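Local atomic coordinates of ribosomal RNA processing protein 6 (Trypanosoma brucei brucei, PDB entry 4NLC), a protein that probably degrades and processes RNA as a 3'-5' exoribonuclease of the RRP6 family, with its exonuclease and HRDC domains contained in this catalytic core. Residues D120-C125 against E214-A219; M112-R117 against Y133-V138; L323-K328 against N334-C339. The protein carries 1 engineered substitution. All coordinates share one frame; numbering follows the deposited sequence.

In the fold
Contacts 1 and 2 belong to the exonuclease domain, whereas contact 3 lies in the HRDC domain, about 42 Å from contact 1 and 48 Å from contact 2 between centres. The first two share the mixed sheet: strands 108-115 and 120-123 are antiparallel neighbours; I122 of the latter reaches helix 213-224, while M112 and I114 of the former reach the turn before helix 136-140. Their centres are about 13 Å apart, and their segments alternate along the chain, with 112-117 followed by 120-125, 133-138 and finally 214-219. Contact 3 comes later and in series, joining helices 319-328 and 333-339. The three thus sample the interior of a nuclease fold and, separately, a compact helical domain beyond it.

Contact 1: D120-C125 against E214-A219; sequences DFIVDC and EMVSYA
A single isoleucine, I122, carries strand 120-123 onto helix 213-224, where it meets V216 and A219, residues one helical turn apart. The strand enters at D120, whose carboxylate ties it to the next turns of the same helix, OD2 accepting hydrogen bonds from Q220 and H224, while OD1 bonds S115 of the adjacent strand. F121 follows with its CB on the other side of the sheet, as expected for alternation along a strand. At I122 the side chain turns to the helix. Its CG1 lies beside the backbone N (chi1 -70°), and an extended chi2 of 164° carries CD1 outward, the atom of the strand that comes closest to the helix. I122 CD1 touches A219 CB at 3.8 Å and V216 CG1 at the same distance, the isoleucine and valine side chains running at a slant to one another. It comes nearer still to the helix backbone, with I122 CD1 3.5 Å from V216 O, so the methyl rests against the helical surface between a carbonyl and two apolar groups. The backbones stay well apart, I122 CA and A219 CA being separated by 7.3 Å. V123 turns back to the F121 side, and D124 is the centre of an inverse gamma turn. In this RNase H-like exonuclease fold the strand lies between 71-74 and 108-115. Helix 213-224 packs over the I122 side, where L111, F73 and L71 join the apolar layer, while helix 77-87 covers F121 and V123 on the other.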
ATOM      1  N   ASP A 120      11.804  -1.317  18.723  1.00 27.24           N
ATOM      2  CA  ASP A 120      11.280  -0.933  17.428  1.00 26.22           C
ATOM      3  C   ASP A 120      12.259  -1.302  16.317  1.00 30.47           C
ATOM      4  O   ASP A 120      13.463  -1.333  16.545  1.00 30.33           O
ATOM      5  CB  ASP A 120      11.018   0.595  17.417  1.00 27.68           C
ATOM      6  CG  ASP A 120      10.006   1.086  18.439  1.00 32.62           C
ATOM      7  OD1 ASP A 120       9.082   0.317  18.785  1.00 29.60           O
ATOM      8  OD2 ASP A 120      10.123   2.241  18.873  1.00 42.17           O
ATOM      9  N   PHE A 121      11.736  -1.540  15.105  1.00 27.05           N
ATOM     10  CA  PHE A 121      12.507  -1.865  13.916  1.00 25.98           C
ATOM     11  C   PHE A 121      11.953  -1.106  12.729  1.00 27.89           C
ATOM     12  O   PHE A 121      10.756  -0.820  12.676  1.00 26.85           O
ATOM     13  CB  PHE A 121      12.458  -3.366  13.618  1.00 27.51           C
ATOM     14  CG  PHE A 121      13.048  -4.234  14.706  1.00 29.37           C
ATOM     15  CD1 PHE A 121      14.420  -4.492  14.747  1.00 31.18           C
ATOM     16  CD2 PHE A 121      12.236  -4.793  15.694  1.00 31.00           C
ATOM     17  CE1 PHE A 121      14.967  -5.304  15.746  1.00 32.29           C
ATOM     18  CE2 PHE A 121      12.781  -5.615  16.687  1.00 34.32           C
ATOM     19  CZ  PHE A 121      14.143  -5.880  16.691  1.00 32.97           C
ATOM     20  N   ILE A 122      12.838  -0.734  11.816  1.00 25.09           N
ATOM     21  CA  ILE A 122      12.492  -0.092  10.542  1.00 25.89           C
ATOM     22  C   ILE A 122      13.184  -0.909   9.492  1.00 29.04           C
ATOM     23  O   ILE A 122      14.400  -1.062   9.559  1.00 27.11           O
ATOM     24  CB  ILE A 122      12.802   1.427  10.444  1.00 29.37           C
ATOM     25  CG1 ILE A 122      11.860   2.234  11.351  1.00 29.66           C
ATOM     26  CG2 ILE A 122      12.700   1.919   8.987  1.00 28.53           C
ATOM     27  CD1 ILE A 122      12.323   3.683  11.617  1.00 41.02           C
ATOM     28  N   VAL A 123      12.390  -1.513   8.588  1.00 25.15           N
ATOM     29  CA  VAL A 123      12.882  -2.366   7.528  1.00 25.56           C
ATOM     30  C   VAL A 123      12.920  -1.652   6.178  1.00 28.70           C
ATOM     31  O   VAL A 123      11.907  -1.191   5.684  1.00 27.62           O
ATOM     32  CB  VAL A 123      12.140  -3.739   7.452  1.00 29.39           C
ATOM     33  CG1 VAL A 123      12.764  -4.649   6.386  1.00 27.91           C
ATOM     34  CG2 VAL A 123      12.182  -4.427   8.809  1.00 29.57           C
ATOM     35  N   ASP A 124      14.099  -1.657   5.546  1.00 26.65           N
ATOM     36  CA  ASP A 124      14.221  -1.088   4.222  1.00 27.16           C
ATOM     37  C   ASP A 124      13.797  -2.088   3.140  1.00 32.71           C
ATOM     38  O   ASP A 124      14.620  -2.826   2.600  1.00 31.67           O
ATOM     39  CB  ASP A 124      15.615  -0.490   3.987  1.00 29.11           C
ATOM     40  CG  ASP A 124      15.721   0.307   2.711  1.00 32.56           C
ATOM     41  OD1 ASP A 124      14.881   0.095   1.800  1.00 30.63           O
ATOM     42  OD2 ASP A 124      16.666   1.103   2.594  1.00 36.52           O
ATOM     43  N   CYS A 125      12.480  -2.074   2.834  1.00 32.63           N
ATOM     44  CA  CYS A 125      11.717  -2.806   1.800  1.00 33.13           C
ATOM     45  C   CYS A 125      12.273  -2.646   0.429  1.00 36.21           C
ATOM     46  O   CYS A 125      11.826  -3.367  -0.456  1.00 38.24           O
ATOM     47  CB  CYS A 125      10.275  -2.317   1.779  1.00 33.32           C
ATOM     48  SG  CYS A 125       9.314  -2.847   3.170  1.00 37.00           S
ATOM     49  N   GLU A 214      13.856  12.978  10.963  1.00 33.39           N
ATOM     50  CA  GLU A 214      12.437  13.314  11.186  1.00 33.03           C
ATOM     51  C   GLU A 214      11.517  12.227  10.631  1.00 35.28           C
ATOM     52  O   GLU A 214      10.463  11.929  11.221  1.00 33.91           O
ATOM     53  CB  GLU A 214      12.077  14.677  10.566  1.00 35.08           C
ATOM     54  CG  GLU A 214      12.826  15.872  11.139  1.00 48.96           C
ATOM     55  CD  GLU A 214      14.216  16.180  10.596  1.00 69.28           C
ATOM     56  OE1 GLU A 214      14.733  17.267  10.944  1.00 77.68           O
ATOM     57  OE2 GLU A 214      14.795  15.359   9.843  1.00 50.13           O
ATOM     58  N   MET A 215      11.912  11.654   9.477  1.00 30.93           N
ATOM     59  CA  MET A 215      11.167  10.569   8.824  1.00 29.50           C
ATOM     60  C   MET A 215      11.435   9.215   9.531  1.00 34.02           C
ATOM     61  O   MET A 215      10.528   8.378   9.625  1.00 33.97           O
ATOM     62  CB  MET A 215      11.481  10.525   7.332  1.00 31.47           C
ATOM     63  CG  MET A 215      10.740  11.585   6.559  1.00 35.24           C
ATOM     64  SD  MET A 215      11.208  11.740   4.823  1.00 38.97           S
ATOM     65  CE  MET A 215      10.408  10.360   4.097  1.00 34.43           C
ATOM     66  N   VAL A 216      12.644   9.037  10.110  1.00 30.93           N
ATOM     67  CA  VAL A 216      12.940   7.832  10.902  1.00 31.39           C
ATOM     68  C   VAL A 216      12.018   7.882  12.146  1.00 35.20           C
ATOM     69  O   VAL A 216      11.373   6.888  12.471  1.00 34.59           O
ATOM     70  CB  VAL A 216      14.434   7.711  11.293  1.00 35.37           C
ATOM     71  CG1 VAL A 216      14.652   6.558  12.262  1.00 35.33           C
ATOM     72  CG2 VAL A 216      15.329   7.553  10.059  1.00 34.81           C
ATOM     73  N   SER A 217      11.915   9.063  12.786  1.00 31.58           N
ATOM     74  CA  SER A 217      11.058   9.270  13.963  1.00 32.11           C
ATOM     75  C   SER A 217       9.568   9.065  13.623  1.00 35.24           C
ATOM     76  O   SER A 217       8.875   8.364  14.365  1.00 34.29           O
ATOM     77  CB  SER A 217      11.311  10.633  14.593  1.00 34.17           C
ATOM     78  OG  SER A 217      10.449  10.775  15.705  1.00 40.87           O
ATOM     79  N   TYR A 218       9.104   9.622  12.471  1.00 31.85           N
ATOM     80  CA  TYR A 218       7.738   9.424  11.976  1.00 32.21           C
ATOM     81  C   TYR A 218       7.411   7.940  11.801  1.00 32.88           C
ATOM     82  O   TYR A 218       6.335   7.495  12.217  1.00 31.89           O
ATOM     83  CB  TYR A 218       7.509  10.149  10.627  1.00 35.06           C
ATOM     84  CG  TYR A 218       6.098   9.972  10.092  1.00 37.93           C
ATOM     85  CD1 TYR A 218       5.770   8.894   9.274  1.00 39.62           C
ATOM     86  CD2 TYR A 218       5.086  10.866  10.429  1.00 39.09           C
ATOM     87  CE1 TYR A 218       4.469   8.704   8.813  1.00 41.05           C
ATOM     88  CE2 TYR A 218       3.793  10.710   9.941  1.00 39.86           C
ATOM     89  CZ  TYR A 218       3.486   9.627   9.137  1.00 47.72           C
ATOM     90  OH  TYR A 218       2.199   9.475   8.682  1.00 48.69           O
ATOM     91  N   ALA A 219       8.304   7.198  11.120  1.00 27.71           N
ATOM     92  CA  ALA A 219       8.133   5.768  10.843  1.00 25.80           C
ATOM     93  C   ALA A 219       8.058   4.935  12.142  1.00 29.77           C
ATOM     94  O   ALA A 219       7.140   4.129  12.323  1.00 28.92           O
ATOM     95  CB  ALA A 219       9.266   5.274   9.950  1.00 25.93           C
TER

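Contact 2: M112-R117 against Y133-V138; sequences MQISTR and YLMAPV
Within the RNase H-like exonuclease fold, this contact packs a strand of the central sheet against the 3-10 turn that leads into helix 136-140. M112 and I114, alternate residues of strand 108-115 with their CB atoms pointing to the turn, both meet M135. The two methionines approach through sulfur: M112 SD lies 3.6 Å from M135 SD, and the chains slide past each other in opposite directions. M112 begins extended, with CG anti to the backbone N (chi1 176°), and bends at its thioether, so its sulfur is carried well off the strand before the methyl turns aside. M135 is bent at both of its outer torsions, which lets its terminal methyl continue to the second strand residue. There M135 CE faces I114 CD1 at 4.0 Å, the two groups reaching tip to tip. The flexible methionine thus spans a wide backbone gap, since M112 CA and M135 CA are 11.3 Å apart. All three side chains are buried, and the interface between the segments is entirely apolar. Backbone bonds from M112 to V123 and from I114 to F121 hold the strand against 120-123, while Q113 and S115 bond in the same manner to D96 and A94 of strand 92-100. Helix 77-87 closes the same layer, its L87 touching both I114 and V138, whereas Q113 turns to helix 213-224.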
ATOM      1  N   MET A 112       8.860  -0.848   6.051  1.00 24.86           N
ATOM      2  CA  MET A 112       8.018  -1.646   6.939  1.00 23.40           C
ATOM      3  C   MET A 112       8.497  -1.269   8.345  1.00 27.66           C
ATOM      4  O   MET A 112       9.697  -1.218   8.598  1.00 25.20           O
ATOM      5  CB  MET A 112       8.187  -3.163   6.688  1.00 24.36           C
ATOM      6  CG  MET A 112       7.406  -4.037   7.667  1.00 27.20           C
ATOM      7  SD  MET A 112       7.635  -5.819   7.407  1.00 32.84           S
ATOM      8  CE  MET A 112       6.500  -6.094   6.094  1.00 28.87           C
ATOM      9  N   GLN A 113       7.565  -0.999   9.244  1.00 23.30           N
ATOM     10  CA  GLN A 113       7.921  -0.665  10.612  1.00 22.75           C
ATOM     11  C   GLN A 113       7.350  -1.782  11.471  1.00 26.37           C
ATOM     12  O   GLN A 113       6.248  -2.285  11.207  1.00 22.26           O
ATOM     13  CB  GLN A 113       7.345   0.716  11.026  1.00 24.26           C
ATOM     14  CG  GLN A 113       7.840   1.890  10.164  1.00 26.77           C
ATOM     15  CD  GLN A 113       6.807   2.310   9.170  1.00 36.84           C
ATOM     16  OE1 GLN A 113       5.888   3.065   9.468  1.00 45.79           O
ATOM     17  NE2 GLN A 113       6.900   1.799   7.980  1.00 26.52           N
ATOM     18  N   ILE A 114       8.123  -2.204  12.464  1.00 25.13           N
ATOM     19  CA  ILE A 114       7.708  -3.259  13.385  1.00 25.66           C
ATOM     20  C   ILE A 114       8.055  -2.858  14.797  1.00 30.15           C
ATOM     21  O   ILE A 114       9.211  -2.545  15.068  1.00 31.36           O
ATOM     22  CB  ILE A 114       8.319  -4.667  13.047  1.00 28.53           C
ATOM     23  CG1 ILE A 114       7.905  -5.179  11.643  1.00 29.25           C
ATOM     24  CG2 ILE A 114       7.911  -5.708  14.105  1.00 27.52           C
ATOM     25  CD1 ILE A 114       9.054  -5.722  10.838  1.00 40.97           C
ATOM     26  N   SER A 115       7.097  -2.971  15.715  1.00 25.67           N
ATOM     27  CA  SER A 115       7.398  -2.772  17.122  1.00 26.04           C
ATOM     28  C   SER A 115       7.054  -4.029  17.894  1.00 29.30           C
ATOM     29  O   SER A 115       6.030  -4.668  17.631  1.00 26.91           O
ATOM     30  CB  SER A 115       6.626  -1.597  17.718  1.00 28.17           C
ATOM     31  OG  SER A 115       7.064  -0.326  17.262  1.00 33.95           O
ATOM     32  N   THR A 116       7.889  -4.339  18.886  1.00 27.16           N
ATOM     33  CA  THR A 116       7.658  -5.407  19.857  1.00 28.50           C
ATOM     34  C   THR A 116       7.490  -4.681  21.180  1.00 32.83           C
ATOM     35  O   THR A 116       7.707  -3.470  21.242  1.00 32.23           O
ATOM     36  CB  THR A 116       8.808  -6.473  19.904  1.00 32.01           C
ATOM     37  OG1 THR A 116       9.956  -5.966  20.578  1.00 34.38           O
ATOM     38  CG2 THR A 116       9.189  -7.016  18.536  1.00 26.52           C
ATOM     39  N   ARG A 117       7.152  -5.410  22.248  1.00 30.60           N
ATOM     40  CA  ARG A 117       7.031  -4.836  23.591  1.00 30.46           C
ATOM     41  C   ARG A 117       8.351  -4.222  24.083  1.00 32.43           C
ATOM     42  O   ARG A 117       8.321  -3.400  24.983  1.00 32.55           O
ATOM     43  CB  ARG A 117       6.577  -5.920  24.604  1.00 29.45           C
ATOM     44  CG  ARG A 117       5.224  -6.560  24.291  1.00 29.38           C
ATOM     45  CD  ARG A 117       4.089  -5.542  24.213  1.00 30.90           C
ATOM     46  NE  ARG A 117       2.832  -6.253  24.072  1.00 32.79           N
ATOM     47  CZ  ARG A 117       1.634  -5.758  24.339  1.00 41.14           C
ATOM     48  NH1 ARG A 117       1.498  -4.491  24.710  1.00 36.49           N
ATOM     49  NH2 ARG A 117       0.561  -6.522  24.230  1.00 29.88           N
ATOM     50  N   TYR A 133      10.394 -12.272   1.557  1.00 28.19           N
ATOM     51  CA  TYR A 133       9.735 -13.579   1.681  1.00 28.37           C
ATOM     52  C   TYR A 133      10.176 -14.309   2.965  1.00 30.05           C
ATOM     53  O   TYR A 133       9.429 -15.143   3.489  1.00 27.39           O
ATOM     54  CB  TYR A 133       9.994 -14.439   0.433  1.00 29.93           C
ATOM     55  CG  TYR A 133      11.430 -14.907   0.275  1.00 33.00           C
ATOM     56  CD1 TYR A 133      11.864 -16.089   0.856  1.00 35.52           C
ATOM     57  CD2 TYR A 133      12.329 -14.205  -0.518  1.00 34.48           C
ATOM     58  CE1 TYR A 133      13.167 -16.551   0.678  1.00 38.04           C
ATOM     59  CE2 TYR A 133      13.635 -14.661  -0.711  1.00 36.06           C
ATOM     60  CZ  TYR A 133      14.058 -15.820  -0.083  1.00 43.54           C
ATOM     61  OH  TYR A 133      15.343 -16.280  -0.239  1.00 45.94           O
ATOM     62  N   LEU A 134      11.380 -13.962   3.475  1.00 26.31           N
ATOM     63  CA  LEU A 134      11.951 -14.516   4.721  1.00 27.20           C
ATOM     64  C   LEU A 134      11.131 -14.193   5.964  1.00 30.20           C
ATOM     65  O   LEU A 134      11.338 -14.797   7.004  1.00 29.83           O
ATOM     66  CB  LEU A 134      13.430 -14.105   4.921  1.00 27.57           C
ATOM     67  CG  LEU A 134      14.417 -14.669   3.876  1.00 32.58           C
ATOM     68  CD1 LEU A 134      15.769 -14.009   4.003  1.00 32.22           C
ATOM     69  CD2 LEU A 134      14.545 -16.182   3.960  1.00 35.75           C
ATOM     70  N   MET A 135      10.192 -13.262   5.845  1.00 27.23           N
ATOM     71  CA  MET A 135       9.297 -12.854   6.921  1.00 27.14           C
ATOM     72  C   MET A 135       8.062 -13.766   6.985  1.00 27.56           C
ATOM     73  O   MET A 135       7.332 -13.687   7.962  1.00 28.55           O
ATOM     74  CB  MET A 135       8.851 -11.385   6.730  1.00 29.33           C
ATOM     75  CG  MET A 135      10.016 -10.412   6.628  1.00 33.53           C
ATOM     76  SD  MET A 135       9.609  -8.820   7.333  1.00 38.62           S
ATOM     77  CE  MET A 135       9.510  -9.302   9.136  1.00 35.02           C
ATOM     78  N   ALA A 136       7.832 -14.617   5.961  1.00 21.14           N
ATOM     79  CA  ALA A 136       6.697 -15.561   5.921  1.00 21.84           C
ATOM     80  C   ALA A 136       6.550 -16.441   7.205  1.00 27.95           C
ATOM     81  O   ALA A 136       5.418 -16.627   7.636  1.00 29.70           O
ATOM     82  CB  ALA A 136       6.736 -16.430   4.662  1.00 22.28           C
ATOM     83  N   PRO A 137       7.603 -16.907   7.918  1.00 25.37           N
ATOM     84  CA  PRO A 137       7.340 -17.667   9.169  1.00 25.30           C
ATOM     85  C   PRO A 137       6.653 -16.806  10.252  1.00 29.80           C
ATOM     86  O   PRO A 137       5.813 -17.312  10.980  1.00 29.73           O
ATOM     87  CB  PRO A 137       8.740 -18.107   9.609  1.00 26.39           C
ATOM     88  CG  PRO A 137       9.564 -18.081   8.367  1.00 29.93           C
ATOM     89  CD  PRO A 137       9.056 -16.885   7.625  1.00 25.71           C
ATOM     90  N   VAL A 138       6.968 -15.508  10.321  1.00 25.64           N
ATOM     91  CA  VAL A 138       6.356 -14.589  11.286  1.00 24.96           C
ATOM     92  C   VAL A 138       4.922 -14.275  10.870  1.00 28.51           C
ATOM     93  O   VAL A 138       4.012 -14.459  11.680  1.00 28.48           O
ATOM     94  CB  VAL A 138       7.200 -13.298  11.546  1.00 28.32           C
ATOM     95  CG1 VAL A 138       6.483 -12.339  12.506  1.00 27.58           C
ATOM     96  CG2 VAL A 138       8.574 -13.650  12.101  1.00 28.64           C
TER

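Contact 3: L323-K328 against N334-C339; sequences LSIATK and NEVLKC
C339 fits against S324, I325 and K328 where two consecutive helices of the HRDC domain, a compact helical fold, pack together. The short segments 323-328 and 334-339 run at 135° to each other and their axes approach to 9.4 Å. They come closest at S324 and C339, whose small side chains allow their CA atoms to lie 5.5 Å apart.

The apolar part is carried by I325. Its CB does not point at the other helix, but the extended side chain nevertheless brings its end nearer, placing I325 CG1 3.6 Å from C339 CB. Farther out, I325 CD1 touches V336 CG1 at 4.2 Å, so the isoleucine lies along one side of the second helix over one helical turn. V294 and I298 of helix 289-309 and L354 and L355 of helix 351-359 extend this buried layer around I325 and V336.

The second kind of contact joins polar or long side chains to the cysteine by van der Waals packing. S324 OG, anti to its own backbone N (chi1 -163°), stands 3.7 Å from C339 CB. On the outer side the extended K328 chain passes the thiol with its aliphatic part, K328 CD being 3.9 Å from C339 SG, while its ammonium end continues beyond. C339 O is bonded by S321, an engineered serine; the disulfide seen elsewhere between this position and C340 is absent here.

Water supplies the remaining connection, at the solvent-exposed end of helix 319-328. One molecule donates to K328 O at 2.7 Å and, through a weak bond of 3.4 Å, to E335 OE1.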
ATOM      1  N   LEU A 323      -8.170  16.627 -20.552  1.00 35.57           N
ATOM      2  CA  LEU A 323      -9.304  17.461 -20.895  1.00 36.27           C
ATOM      3  C   LEU A 323      -8.909  18.607 -21.786  1.00 37.64           C
ATOM      4  O   LEU A 323      -9.622  18.883 -22.736  1.00 37.65           O
ATOM      5  CB  LEU A 323     -10.034  17.963 -19.660  1.00 38.51           C
ATOM      6  CG  LEU A 323     -11.539  18.064 -19.851  1.00 44.84           C
ATOM      7  CD1 LEU A 323     -12.210  16.707 -19.564  1.00 46.21           C
ATOM      8  CD2 LEU A 323     -12.110  19.170 -18.985  1.00 49.17           C
ATOM      9  N   SER A 324      -7.730  19.190 -21.561  1.00 32.40           N
ATOM     10  CA  SER A 324      -7.204  20.288 -22.368  1.00 31.77           C
ATOM     11  C   SER A 324      -7.021  19.884 -23.840  1.00 34.81           C
ATOM     12  O   SER A 324      -7.362  20.658 -24.722  1.00 34.28           O
ATOM     13  CB  SER A 324      -5.886  20.783 -21.791  1.00 34.65           C
ATOM     14  OG  SER A 324      -5.610  22.061 -22.332  1.00 49.51           O
ATOM     15  N   ILE A 325      -6.485  18.679 -24.094  1.00 31.02           N
ATOM     16  CA  ILE A 325      -6.264  18.180 -25.450  1.00 30.33           C
ATOM     17  C   ILE A 325      -7.618  17.972 -26.114  1.00 34.64           C
ATOM     18  O   ILE A 325      -7.834  18.469 -27.214  1.00 34.99           O
ATOM     19  CB  ILE A 325      -5.377  16.897 -25.469  1.00 32.28           C
ATOM     20  CG1 ILE A 325      -3.932  17.218 -25.024  1.00 31.47           C
ATOM     21  CG2 ILE A 325      -5.403  16.220 -26.864  1.00 32.27           C
ATOM     22  CD1 ILE A 325      -3.028  16.011 -24.899  1.00 31.62           C
ATOM     23  N   ALA A 326      -8.534  17.280 -25.417  1.00 30.83           N
ATOM     24  CA  ALA A 326      -9.894  17.012 -25.865  1.00 30.49           C
ATOM     25  C   ALA A 326     -10.640  18.309 -26.258  1.00 34.31           C
ATOM     26  O   ALA A 326     -11.233  18.360 -27.324  1.00 32.75           O
ATOM     27  CB  ALA A 326     -10.661  16.277 -24.763  1.00 30.85           C
ATOM     28  N   THR A 327     -10.553  19.355 -25.424  1.00 32.24           N
ATOM     29  CA  THR A 327     -11.264  20.626 -25.608  1.00 32.62           C
ATOM     30  C   THR A 327     -10.654  21.470 -26.708  1.00 36.47           C
ATOM     31  O   THR A 327     -11.360  21.829 -27.658  1.00 36.41           O
ATOM     32  CB  THR A 327     -11.381  21.399 -24.277  1.00 41.66           C
ATOM     33  OG1 THR A 327     -10.075  21.689 -23.810  1.00 49.20           O
ATOM     34  CG2 THR A 327     -12.107  20.618 -23.194  1.00 38.41           C
ATOM     35  N   LYS A 328      -9.339  21.746 -26.607  1.00 31.67           N
ATOM     36  CA  LYS A 328      -8.612  22.589 -27.556  1.00 31.61           C
ATOM     37  C   LYS A 328      -8.309  21.939 -28.908  1.00 34.66           C
ATOM     38  O   LYS A 328      -8.050  22.674 -29.864  1.00 34.50           O
ATOM     39  CB  LYS A 328      -7.304  23.117 -26.918  1.00 35.17           C
ATOM     40  CG  LYS A 328      -7.513  24.100 -25.761  1.00 49.62           C
ATOM     41  CD  LYS A 328      -6.202  24.317 -25.009  1.00 69.65           C
ATOM     42  CE  LYS A 328      -6.220  25.504 -24.065  1.00 83.96           C
ATOM     43  NZ  LYS A 328      -4.867  25.792 -23.511  1.00 86.21           N
ATOM     44  N   ASN A 334       3.774  21.389 -30.855  1.00 43.98           N
ATOM     45  CA  ASN A 334       3.924  22.485 -29.891  1.00 44.62           C
ATOM     46  C   ASN A 334       2.646  22.764 -29.143  1.00 47.64           C
ATOM     47  O   ASN A 334       2.698  22.956 -27.928  1.00 46.77           O
ATOM     48  CB  ASN A 334       4.426  23.746 -30.579  1.00 48.56           C
ATOM     49  CG  ASN A 334       5.698  23.503 -31.339  1.00 76.45           C
ATOM     50  OD1 ASN A 334       5.675  23.284 -32.555  1.00 75.81           O
ATOM     51  ND2 ASN A 334       6.811  23.417 -30.620  1.00 64.36           N
ATOM     52  N   GLU A 335       1.494  22.767 -29.865  1.00 43.80           N
ATOM     53  CA  GLU A 335       0.160  22.966 -29.281  1.00 41.75           C
ATOM     54  C   GLU A 335      -0.133  21.815 -28.306  1.00 42.20           C
ATOM     55  O   GLU A 335      -0.660  22.065 -27.227  1.00 40.92           O
ATOM     56  CB  GLU A 335      -0.917  23.017 -30.374  1.00 42.52           C
ATOM     57  CG  GLU A 335      -1.173  24.379 -30.994  1.00 56.02           C
ATOM     58  CD  GLU A 335      -2.191  24.364 -32.126  1.00 67.32           C
ATOM     59  OE1 GLU A 335      -3.355  23.941 -31.912  1.00 37.09           O
ATOM     60  OE2 GLU A 335      -1.810  24.792 -33.238  1.00 56.03           O
ATOM     61  N   VAL A 336       0.242  20.565 -28.671  1.00 38.08           N
ATOM     62  CA  VAL A 336       0.049  19.375 -27.821  1.00 36.26           C
ATOM     63  C   VAL A 336       0.906  19.531 -26.555  1.00 41.46           C
ATOM     64  O   VAL A 336       0.436  19.240 -25.451  1.00 40.55           O
ATOM     65  CB  VAL A 336       0.342  18.024 -28.541  1.00 39.57           C
ATOM     66  CG1 VAL A 336       0.128  16.839 -27.590  1.00 39.03           C
ATOM     67  CG2 VAL A 336      -0.503  17.848 -29.804  1.00 38.88           C
ATOM     68  N   LEU A 337       2.155  20.022 -26.723  1.00 39.90           N
ATOM     69  CA  LEU A 337       3.080  20.245 -25.613  1.00 39.51           C
ATOM     70  C   LEU A 337       2.574  21.303 -24.640  1.00 44.45           C
ATOM     71  O   LEU A 337       2.777  21.151 -23.443  1.00 43.99           O
ATOM     72  CB  LEU A 337       4.503  20.540 -26.104  1.00 40.58           C
ATOM     73  CG  LEU A 337       5.282  19.371 -26.763  1.00 44.20           C
ATOM     74  CD1 LEU A 337       6.672  19.796 -27.123  1.00 46.07           C
ATOM     75  CD2 LEU A 337       5.325  18.101 -25.876  1.00 41.99           C
ATOM     76  N   LYS A 338       1.848  22.324 -25.141  1.00 43.62           N
ATOM     77  CA  LYS A 338       1.242  23.382 -24.326  1.00 44.59           C
ATOM     78  C   LYS A 338       0.153  22.796 -23.388  1.00 50.81           C
ATOM     79  O   LYS A 338       0.208  23.019 -22.179  1.00 52.37           O
ATOM     80  CB  LYS A 338       0.663  24.483 -25.217  1.00 47.73           C
ATOM     81  CG  LYS A 338       1.701  25.460 -25.745  1.00 71.82           C
ATOM     82  CD  LYS A 338       1.034  26.700 -26.321  1.00 88.61           C
ATOM     83  CE  LYS A 338       2.024  27.635 -26.980  1.00107.51           C
ATOM     84  NZ  LYS A 338       1.339  28.713 -27.750  1.00118.24           N
ATOM     85  N   CYS A 339      -0.788  22.003 -23.939  1.00 46.56           N
ATOM     86  CA  CYS A 339      -1.856  21.348 -23.184  1.00 45.89           C
ATOM     87  C   CYS A 339      -1.318  20.472 -22.042  1.00 51.39           C
ATOM     88  O   CYS A 339      -1.889  20.478 -20.949  1.00 51.16           O
ATOM     89  CB  CYS A 339      -2.747  20.530 -24.116  1.00 45.04           C
ATOM     90  SG  CYS A 339      -3.567  21.487 -25.416  1.00 48.97           S
TER
HETATM   91  O   HOH W   1      -6.338  24.701 -30.526  1.00 48.03           O